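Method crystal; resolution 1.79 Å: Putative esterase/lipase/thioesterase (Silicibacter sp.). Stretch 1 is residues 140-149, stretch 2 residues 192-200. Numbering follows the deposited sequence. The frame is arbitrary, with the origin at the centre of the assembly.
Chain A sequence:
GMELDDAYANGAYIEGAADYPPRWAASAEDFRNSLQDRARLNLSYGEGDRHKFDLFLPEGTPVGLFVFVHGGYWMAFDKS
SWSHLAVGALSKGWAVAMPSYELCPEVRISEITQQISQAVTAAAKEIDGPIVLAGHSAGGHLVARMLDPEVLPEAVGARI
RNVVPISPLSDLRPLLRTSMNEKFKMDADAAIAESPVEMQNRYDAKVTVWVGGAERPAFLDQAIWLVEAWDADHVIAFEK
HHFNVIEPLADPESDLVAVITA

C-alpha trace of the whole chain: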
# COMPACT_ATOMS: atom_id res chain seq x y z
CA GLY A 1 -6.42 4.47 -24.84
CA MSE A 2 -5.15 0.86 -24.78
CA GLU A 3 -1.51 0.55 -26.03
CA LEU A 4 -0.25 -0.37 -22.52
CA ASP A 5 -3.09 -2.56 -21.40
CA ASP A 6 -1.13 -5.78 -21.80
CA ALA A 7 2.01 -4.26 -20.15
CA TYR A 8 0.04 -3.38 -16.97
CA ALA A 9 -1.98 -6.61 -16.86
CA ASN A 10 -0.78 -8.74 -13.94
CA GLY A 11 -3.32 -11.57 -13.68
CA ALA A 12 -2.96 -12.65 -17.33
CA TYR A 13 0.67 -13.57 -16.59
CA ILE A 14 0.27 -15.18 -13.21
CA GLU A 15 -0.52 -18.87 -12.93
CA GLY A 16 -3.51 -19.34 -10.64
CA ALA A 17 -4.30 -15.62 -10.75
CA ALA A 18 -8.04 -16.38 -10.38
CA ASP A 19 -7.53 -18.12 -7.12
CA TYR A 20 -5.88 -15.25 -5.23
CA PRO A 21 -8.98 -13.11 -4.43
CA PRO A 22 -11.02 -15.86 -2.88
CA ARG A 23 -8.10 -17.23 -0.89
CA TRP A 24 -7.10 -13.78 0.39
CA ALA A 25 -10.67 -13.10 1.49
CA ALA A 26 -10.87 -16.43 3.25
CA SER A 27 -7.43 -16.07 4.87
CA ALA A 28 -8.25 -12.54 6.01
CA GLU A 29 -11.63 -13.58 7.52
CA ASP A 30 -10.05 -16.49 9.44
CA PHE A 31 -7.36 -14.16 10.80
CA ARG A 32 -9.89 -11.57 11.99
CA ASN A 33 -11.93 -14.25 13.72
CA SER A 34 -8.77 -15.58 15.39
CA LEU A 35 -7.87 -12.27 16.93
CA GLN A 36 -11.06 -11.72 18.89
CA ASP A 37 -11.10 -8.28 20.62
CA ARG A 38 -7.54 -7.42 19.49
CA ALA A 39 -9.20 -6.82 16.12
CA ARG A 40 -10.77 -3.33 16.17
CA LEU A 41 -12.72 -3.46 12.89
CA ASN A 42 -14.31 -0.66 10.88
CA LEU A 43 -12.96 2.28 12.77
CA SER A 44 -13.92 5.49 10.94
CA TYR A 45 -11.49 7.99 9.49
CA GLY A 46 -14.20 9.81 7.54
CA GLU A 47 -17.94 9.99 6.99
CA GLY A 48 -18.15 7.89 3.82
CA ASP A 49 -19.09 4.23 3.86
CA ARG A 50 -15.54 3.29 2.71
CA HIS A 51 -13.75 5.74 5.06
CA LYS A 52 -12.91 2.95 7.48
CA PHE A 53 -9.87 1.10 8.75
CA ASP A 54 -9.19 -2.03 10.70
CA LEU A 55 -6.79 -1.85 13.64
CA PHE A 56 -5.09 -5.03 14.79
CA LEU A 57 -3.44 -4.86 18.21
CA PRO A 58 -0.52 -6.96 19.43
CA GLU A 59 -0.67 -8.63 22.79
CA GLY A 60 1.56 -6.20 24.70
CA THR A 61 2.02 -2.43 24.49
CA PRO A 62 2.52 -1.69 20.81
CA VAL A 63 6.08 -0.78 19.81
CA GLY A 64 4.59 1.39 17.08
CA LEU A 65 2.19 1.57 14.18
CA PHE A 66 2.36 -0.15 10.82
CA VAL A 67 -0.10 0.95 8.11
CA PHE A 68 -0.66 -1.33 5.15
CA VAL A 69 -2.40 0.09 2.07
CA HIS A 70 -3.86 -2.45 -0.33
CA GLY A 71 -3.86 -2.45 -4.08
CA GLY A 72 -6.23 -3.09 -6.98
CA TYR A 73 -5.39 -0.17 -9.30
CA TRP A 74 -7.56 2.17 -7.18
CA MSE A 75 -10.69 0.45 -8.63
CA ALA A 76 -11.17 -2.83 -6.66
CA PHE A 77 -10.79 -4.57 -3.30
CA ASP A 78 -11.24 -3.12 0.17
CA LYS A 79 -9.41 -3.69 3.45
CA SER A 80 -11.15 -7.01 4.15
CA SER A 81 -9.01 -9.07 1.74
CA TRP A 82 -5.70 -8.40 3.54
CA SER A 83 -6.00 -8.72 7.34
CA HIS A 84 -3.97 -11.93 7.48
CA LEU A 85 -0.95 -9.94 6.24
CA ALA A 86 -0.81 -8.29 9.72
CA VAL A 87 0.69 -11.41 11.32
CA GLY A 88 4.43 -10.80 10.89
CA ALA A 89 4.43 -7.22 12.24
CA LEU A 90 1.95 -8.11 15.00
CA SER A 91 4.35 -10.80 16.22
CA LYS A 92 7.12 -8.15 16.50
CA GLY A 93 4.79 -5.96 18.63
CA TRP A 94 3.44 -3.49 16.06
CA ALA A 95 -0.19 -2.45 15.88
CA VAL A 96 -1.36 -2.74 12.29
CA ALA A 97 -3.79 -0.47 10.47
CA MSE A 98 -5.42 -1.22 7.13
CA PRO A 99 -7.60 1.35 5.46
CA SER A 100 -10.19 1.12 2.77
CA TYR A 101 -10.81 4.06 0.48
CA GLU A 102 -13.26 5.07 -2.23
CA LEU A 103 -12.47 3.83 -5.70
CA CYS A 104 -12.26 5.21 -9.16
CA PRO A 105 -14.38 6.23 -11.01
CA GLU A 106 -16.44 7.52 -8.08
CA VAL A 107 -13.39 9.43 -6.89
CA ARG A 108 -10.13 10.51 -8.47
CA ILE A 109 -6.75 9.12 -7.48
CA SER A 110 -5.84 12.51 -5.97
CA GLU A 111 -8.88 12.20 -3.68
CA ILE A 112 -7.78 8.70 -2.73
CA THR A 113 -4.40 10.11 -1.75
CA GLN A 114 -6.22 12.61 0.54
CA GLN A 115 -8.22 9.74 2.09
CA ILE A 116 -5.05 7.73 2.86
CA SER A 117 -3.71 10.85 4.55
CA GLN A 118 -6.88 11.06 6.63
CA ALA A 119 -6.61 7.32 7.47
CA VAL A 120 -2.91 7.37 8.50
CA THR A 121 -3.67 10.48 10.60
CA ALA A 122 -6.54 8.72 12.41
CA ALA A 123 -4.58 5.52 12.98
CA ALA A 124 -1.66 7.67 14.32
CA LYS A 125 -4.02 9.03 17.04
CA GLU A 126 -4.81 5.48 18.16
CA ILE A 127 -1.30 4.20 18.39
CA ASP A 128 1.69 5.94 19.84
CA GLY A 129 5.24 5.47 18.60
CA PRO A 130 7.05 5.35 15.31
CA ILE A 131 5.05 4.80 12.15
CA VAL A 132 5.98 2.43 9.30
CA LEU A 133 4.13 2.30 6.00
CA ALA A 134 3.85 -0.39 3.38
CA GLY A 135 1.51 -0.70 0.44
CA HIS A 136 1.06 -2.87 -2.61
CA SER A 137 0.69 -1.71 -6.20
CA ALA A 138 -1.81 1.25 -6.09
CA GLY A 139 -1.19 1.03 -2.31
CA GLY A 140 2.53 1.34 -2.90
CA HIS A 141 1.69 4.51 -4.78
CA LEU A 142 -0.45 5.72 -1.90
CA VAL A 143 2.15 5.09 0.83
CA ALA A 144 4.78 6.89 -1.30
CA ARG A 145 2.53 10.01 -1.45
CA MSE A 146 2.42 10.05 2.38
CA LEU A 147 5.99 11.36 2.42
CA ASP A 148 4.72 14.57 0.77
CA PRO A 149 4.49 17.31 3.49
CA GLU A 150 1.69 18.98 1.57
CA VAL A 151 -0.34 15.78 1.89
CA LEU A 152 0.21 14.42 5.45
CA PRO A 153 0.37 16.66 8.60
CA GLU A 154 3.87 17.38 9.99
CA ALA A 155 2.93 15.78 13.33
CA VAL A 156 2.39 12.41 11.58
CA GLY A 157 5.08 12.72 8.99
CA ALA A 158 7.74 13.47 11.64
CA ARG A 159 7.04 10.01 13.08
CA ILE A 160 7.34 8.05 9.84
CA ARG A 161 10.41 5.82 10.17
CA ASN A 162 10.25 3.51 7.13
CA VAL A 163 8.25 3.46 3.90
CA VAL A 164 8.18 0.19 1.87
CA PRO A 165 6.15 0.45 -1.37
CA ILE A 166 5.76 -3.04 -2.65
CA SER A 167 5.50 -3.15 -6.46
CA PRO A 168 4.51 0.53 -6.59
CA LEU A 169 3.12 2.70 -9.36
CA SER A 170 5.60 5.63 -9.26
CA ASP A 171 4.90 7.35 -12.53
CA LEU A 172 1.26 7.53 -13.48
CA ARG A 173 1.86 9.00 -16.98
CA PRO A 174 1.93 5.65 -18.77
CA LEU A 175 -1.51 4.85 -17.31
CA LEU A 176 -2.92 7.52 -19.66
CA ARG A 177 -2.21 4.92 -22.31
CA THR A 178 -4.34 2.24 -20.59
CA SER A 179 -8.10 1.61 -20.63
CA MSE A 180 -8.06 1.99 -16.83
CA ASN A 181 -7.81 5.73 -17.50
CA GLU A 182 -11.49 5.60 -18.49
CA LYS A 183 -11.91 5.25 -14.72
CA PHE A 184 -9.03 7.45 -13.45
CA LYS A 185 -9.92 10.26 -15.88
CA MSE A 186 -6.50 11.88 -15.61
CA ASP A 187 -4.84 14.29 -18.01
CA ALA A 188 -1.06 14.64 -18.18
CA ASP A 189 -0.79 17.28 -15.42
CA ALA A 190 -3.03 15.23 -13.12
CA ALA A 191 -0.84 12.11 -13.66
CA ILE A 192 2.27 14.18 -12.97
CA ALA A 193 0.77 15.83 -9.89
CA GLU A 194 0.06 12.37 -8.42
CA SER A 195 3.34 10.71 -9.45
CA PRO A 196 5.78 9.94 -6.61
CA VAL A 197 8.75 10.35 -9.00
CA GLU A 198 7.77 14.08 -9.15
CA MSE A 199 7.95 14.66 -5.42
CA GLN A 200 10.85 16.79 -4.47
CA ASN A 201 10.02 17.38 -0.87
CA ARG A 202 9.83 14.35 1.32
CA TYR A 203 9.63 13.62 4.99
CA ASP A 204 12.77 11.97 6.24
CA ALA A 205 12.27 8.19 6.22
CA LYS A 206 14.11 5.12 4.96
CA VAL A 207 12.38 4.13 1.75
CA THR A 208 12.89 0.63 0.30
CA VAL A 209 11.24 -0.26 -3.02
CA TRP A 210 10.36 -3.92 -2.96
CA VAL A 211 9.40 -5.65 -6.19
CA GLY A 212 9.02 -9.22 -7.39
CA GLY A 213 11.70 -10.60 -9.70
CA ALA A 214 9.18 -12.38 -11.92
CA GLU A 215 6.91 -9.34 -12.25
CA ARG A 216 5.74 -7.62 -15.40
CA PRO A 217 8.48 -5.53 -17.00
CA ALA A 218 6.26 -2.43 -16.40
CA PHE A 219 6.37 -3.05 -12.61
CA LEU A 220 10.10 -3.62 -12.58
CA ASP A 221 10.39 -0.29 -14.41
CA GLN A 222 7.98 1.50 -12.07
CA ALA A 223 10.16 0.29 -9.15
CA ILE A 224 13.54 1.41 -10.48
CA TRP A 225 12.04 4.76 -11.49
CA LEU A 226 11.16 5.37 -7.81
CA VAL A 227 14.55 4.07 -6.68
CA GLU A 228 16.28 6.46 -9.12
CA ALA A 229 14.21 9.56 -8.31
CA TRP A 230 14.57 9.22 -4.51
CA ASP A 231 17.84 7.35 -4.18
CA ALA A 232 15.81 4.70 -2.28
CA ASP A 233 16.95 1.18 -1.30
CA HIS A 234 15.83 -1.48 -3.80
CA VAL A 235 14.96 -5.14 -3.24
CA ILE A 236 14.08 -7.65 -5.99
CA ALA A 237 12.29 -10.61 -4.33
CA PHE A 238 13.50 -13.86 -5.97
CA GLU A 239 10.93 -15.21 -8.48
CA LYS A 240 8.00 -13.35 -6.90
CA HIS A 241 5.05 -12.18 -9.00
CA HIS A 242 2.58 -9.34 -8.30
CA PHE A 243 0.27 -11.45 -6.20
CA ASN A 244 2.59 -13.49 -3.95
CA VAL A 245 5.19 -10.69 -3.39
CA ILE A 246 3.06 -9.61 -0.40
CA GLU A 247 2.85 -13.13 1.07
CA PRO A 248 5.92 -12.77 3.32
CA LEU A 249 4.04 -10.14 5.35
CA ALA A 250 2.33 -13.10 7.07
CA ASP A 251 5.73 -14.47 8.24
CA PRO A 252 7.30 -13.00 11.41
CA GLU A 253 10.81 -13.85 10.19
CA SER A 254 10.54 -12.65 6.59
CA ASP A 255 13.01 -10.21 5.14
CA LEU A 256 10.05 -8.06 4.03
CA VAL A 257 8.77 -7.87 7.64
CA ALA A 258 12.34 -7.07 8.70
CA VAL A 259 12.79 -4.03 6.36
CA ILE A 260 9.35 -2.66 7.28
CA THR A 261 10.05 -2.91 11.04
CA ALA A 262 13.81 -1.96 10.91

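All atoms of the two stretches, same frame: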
# COMPACT_ATOMS: atom_id res chain seq x y z
N GLY A 140 1.11 0.98 -2.97
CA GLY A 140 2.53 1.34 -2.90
C GLY A 140 2.60 2.79 -3.34
O GLY A 140 3.38 3.58 -2.79
N HIS A 141 1.82 3.13 -4.35
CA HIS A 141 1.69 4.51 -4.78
C HIS A 141 1.21 5.38 -3.62
O HIS A 141 1.80 6.43 -3.28
CB HIS A 141 0.74 4.61 -5.95
CG HIS A 141 0.22 6.00 -6.16
ND1 HIS A 141 -0.90 6.46 -5.52
CD2 HIS A 141 0.70 7.03 -6.90
CE1 HIS A 141 -1.08 7.73 -5.83
NE2 HIS A 141 -0.13 8.10 -6.68
N LEU A 142 0.17 4.92 -2.96
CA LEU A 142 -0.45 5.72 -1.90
C LEU A 142 0.47 5.91 -0.67
O LEU A 142 0.54 6.99 -0.08
CB LEU A 142 -1.77 5.08 -1.50
CG LEU A 142 -2.88 5.09 -2.57
CD1 LEU A 142 -3.98 4.08 -2.24
CD2 LEU A 142 -3.41 6.56 -2.76
N VAL A 143 1.23 4.88 -0.29
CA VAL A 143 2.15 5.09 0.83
C VAL A 143 3.31 6.01 0.45
O VAL A 143 3.76 6.77 1.27
CB VAL A 143 2.63 3.79 1.54
CG1 VAL A 143 1.47 3.09 2.24
CG2 VAL A 143 3.41 2.86 0.61
N ALA A 144 3.74 5.99 -0.82
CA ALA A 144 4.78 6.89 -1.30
C ALA A 144 4.35 8.38 -1.21
O ALA A 144 5.12 9.22 -0.77
CB ALA A 144 5.17 6.53 -2.68
N ARG A 145 3.11 8.66 -1.53
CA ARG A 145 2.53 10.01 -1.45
C ARG A 145 2.46 10.55 -0.03
O ARG A 145 2.29 11.76 0.18
CB ARG A 145 1.11 9.97 -2.00
CG ARG A 145 0.99 9.52 -3.43
CD ARG A 145 1.57 10.56 -4.35
NE ARG A 145 0.69 11.75 -4.34
CZ ARG A 145 0.98 13.00 -3.94
NH1 ARG A 145 2.16 13.37 -3.47
NH2 ARG A 145 0.00 13.89 -4.00
N MSE A 146 2.48 9.64 0.97
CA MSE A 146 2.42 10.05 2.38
C MSE A 146 3.67 10.76 2.84
O MSE A 146 3.66 11.38 3.91
CB MSE A 146 2.15 8.86 3.27
CG MSE A 146 0.78 8.18 3.06
SE MSE A 146 -0.67 9.46 3.22
CE MSE A 146 -0.97 9.83 1.20
N LEU A 147 4.76 10.67 2.07
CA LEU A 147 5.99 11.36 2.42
C LEU A 147 5.96 12.82 1.95
O LEU A 147 6.91 13.56 2.22
CB LEU A 147 7.21 10.65 1.88
CG LEU A 147 7.52 9.33 2.57
CD1 LEU A 147 8.67 8.59 1.88
CD2 LEU A 147 7.87 9.61 4.04
N ASP A 148 4.91 13.21 1.24
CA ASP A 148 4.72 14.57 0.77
C ASP A 148 4.16 15.46 1.92
O ASP A 148 3.04 15.25 2.39
CB ASP A 148 3.76 14.56 -0.39
CG ASP A 148 3.68 15.90 -1.10
OD1 ASP A 148 4.09 16.94 -0.53
OD2 ASP A 148 3.18 15.89 -2.23
N PRO A 149 4.95 16.45 2.39
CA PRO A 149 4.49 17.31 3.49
C PRO A 149 3.26 18.12 3.22
O PRO A 149 2.67 18.68 4.16
CB PRO A 149 5.70 18.23 3.74
CG PRO A 149 6.88 17.37 3.23
CD PRO A 149 6.33 16.79 1.99
N ILE A 192 1.04 13.60 -13.50
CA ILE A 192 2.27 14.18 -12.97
C ILE A 192 2.09 14.59 -11.52
O ILE A 192 2.88 14.22 -10.67
CB ILE A 192 2.72 15.43 -13.80
CG1 ILE A 192 3.14 15.01 -15.20
CG2 ILE A 192 3.93 16.18 -13.15
CD1 ILE A 192 3.05 16.15 -16.20
N ALA A 193 1.05 15.38 -11.25
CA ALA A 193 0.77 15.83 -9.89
C ALA A 193 0.73 14.67 -8.89
O ALA A 193 1.18 14.82 -7.74
CB ALA A 193 -0.55 16.54 -9.85
N GLU A 194 0.19 13.54 -9.31
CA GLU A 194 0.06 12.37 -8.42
C GLU A 194 1.18 11.32 -8.53
O GLU A 194 1.07 10.26 -7.91
CB GLU A 194 -1.30 11.70 -8.57
CG GLU A 194 -2.42 12.50 -7.87
CD GLU A 194 -2.17 12.65 -6.43
OE1 GLU A 194 -1.74 11.66 -5.82
OE2 GLU A 194 -2.33 13.78 -5.86
N SER A 195 2.24 11.63 -9.26
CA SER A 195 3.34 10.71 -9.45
C SER A 195 4.43 10.93 -8.40
O SER A 195 5.01 11.99 -8.33
CB SER A 195 3.97 10.87 -10.84
OG SER A 195 3.03 10.60 -11.86
N PRO A 196 4.70 9.92 -7.58
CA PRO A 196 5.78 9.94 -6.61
C PRO A 196 7.15 10.32 -7.18
O PRO A 196 7.92 10.98 -6.50
CB PRO A 196 5.76 8.48 -6.10
CG PRO A 196 4.37 8.14 -6.20
CD PRO A 196 3.90 8.69 -7.43
N VAL A 197 7.46 9.96 -8.44
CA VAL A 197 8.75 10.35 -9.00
C VAL A 197 8.89 11.88 -9.09
O VAL A 197 10.01 12.38 -9.09
CB VAL A 197 9.04 9.76 -10.41
CG1 VAL A 197 9.11 8.31 -10.35
CG2 VAL A 197 8.03 10.25 -11.45
N GLU A 198 7.77 12.60 -9.09
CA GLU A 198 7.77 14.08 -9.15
C GLU A 198 7.95 14.81 -7.84
O GLU A 198 8.10 16.03 -7.81
CB GLU A 198 6.45 14.54 -9.77
CG GLU A 198 6.31 14.06 -11.15
CD GLU A 198 7.38 14.60 -12.08
OE1 GLU A 198 7.55 15.84 -12.12
OE2 GLU A 198 8.05 13.78 -12.75
N MSE A 199 7.91 14.07 -6.74
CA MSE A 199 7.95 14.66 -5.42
C MSE A 199 9.34 15.02 -5.08
O MSE A 199 10.21 14.18 -5.05
CB MSE A 199 7.38 13.70 -4.39
CG MSE A 199 5.95 13.63 -4.45
SE MSE A 199 5.37 11.97 -3.42
CE MSE A 199 6.27 12.19 -1.69
N GLN A 200 9.54 16.30 -4.82
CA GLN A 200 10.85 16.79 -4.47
C GLN A 200 11.02 16.97 -3.00
O GLN A 200 12.13 16.92 -2.50
CB GLN A 200 11.10 18.09 -5.22
CG GLN A 200 10.92 17.96 -6.72
CD GLN A 200 11.82 16.89 -7.33
OE1 GLN A 200 12.86 16.51 -6.76
NE2 GLN A 200 11.41 16.38 -8.50

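A buried arginine–glutamate salt bridge and a histidine-to-carbonyl hydrogen bond, packed beside a proline and a selenomethionine, join a helix and the turn after it to the loop that follows another helix. Glu 194, the first residue to leave helical geometry, is held twice. Its backbone O accepts a 2.8 Å hydrogen bond from His 141 NE2, near the plane of the imidazole, and its carboxylate meets the Arg 145 guanidinium in a two-pronged salt bridge, NE to OE1 at 2.8 Å and NH2 to OE2 at 3.0 Å. The Arg 145 CA-to-CB bond points sideways to the other stretch, and the side chain, m at chi1, chi2 and chi3, brings its end nearer. Its third nitrogen, NH1, turns back to Asp 148 OD2 at 3.0 Å, so two acidic side chains balance this buried charge. Pro 196 supplies a compact apolar surface: its CG lies 4.0 Å from Ala 144 CB, where the small methyl permits close approach, and its CD lies 3.6 Å from His 141 CD2. The CA-to-CB bond of Met 199, a selenomethionine, points toward the other stretch, and this residue has the largest area covered. Its long side chain sets CE 3.3 Å from Ala 144 O and 4.0 Å from Leu 147 CB, against the type I turn from Arg 145 to Asp 148, while SE sits 3.5 Å from Arg 145 NH1 at the guanidinium edge.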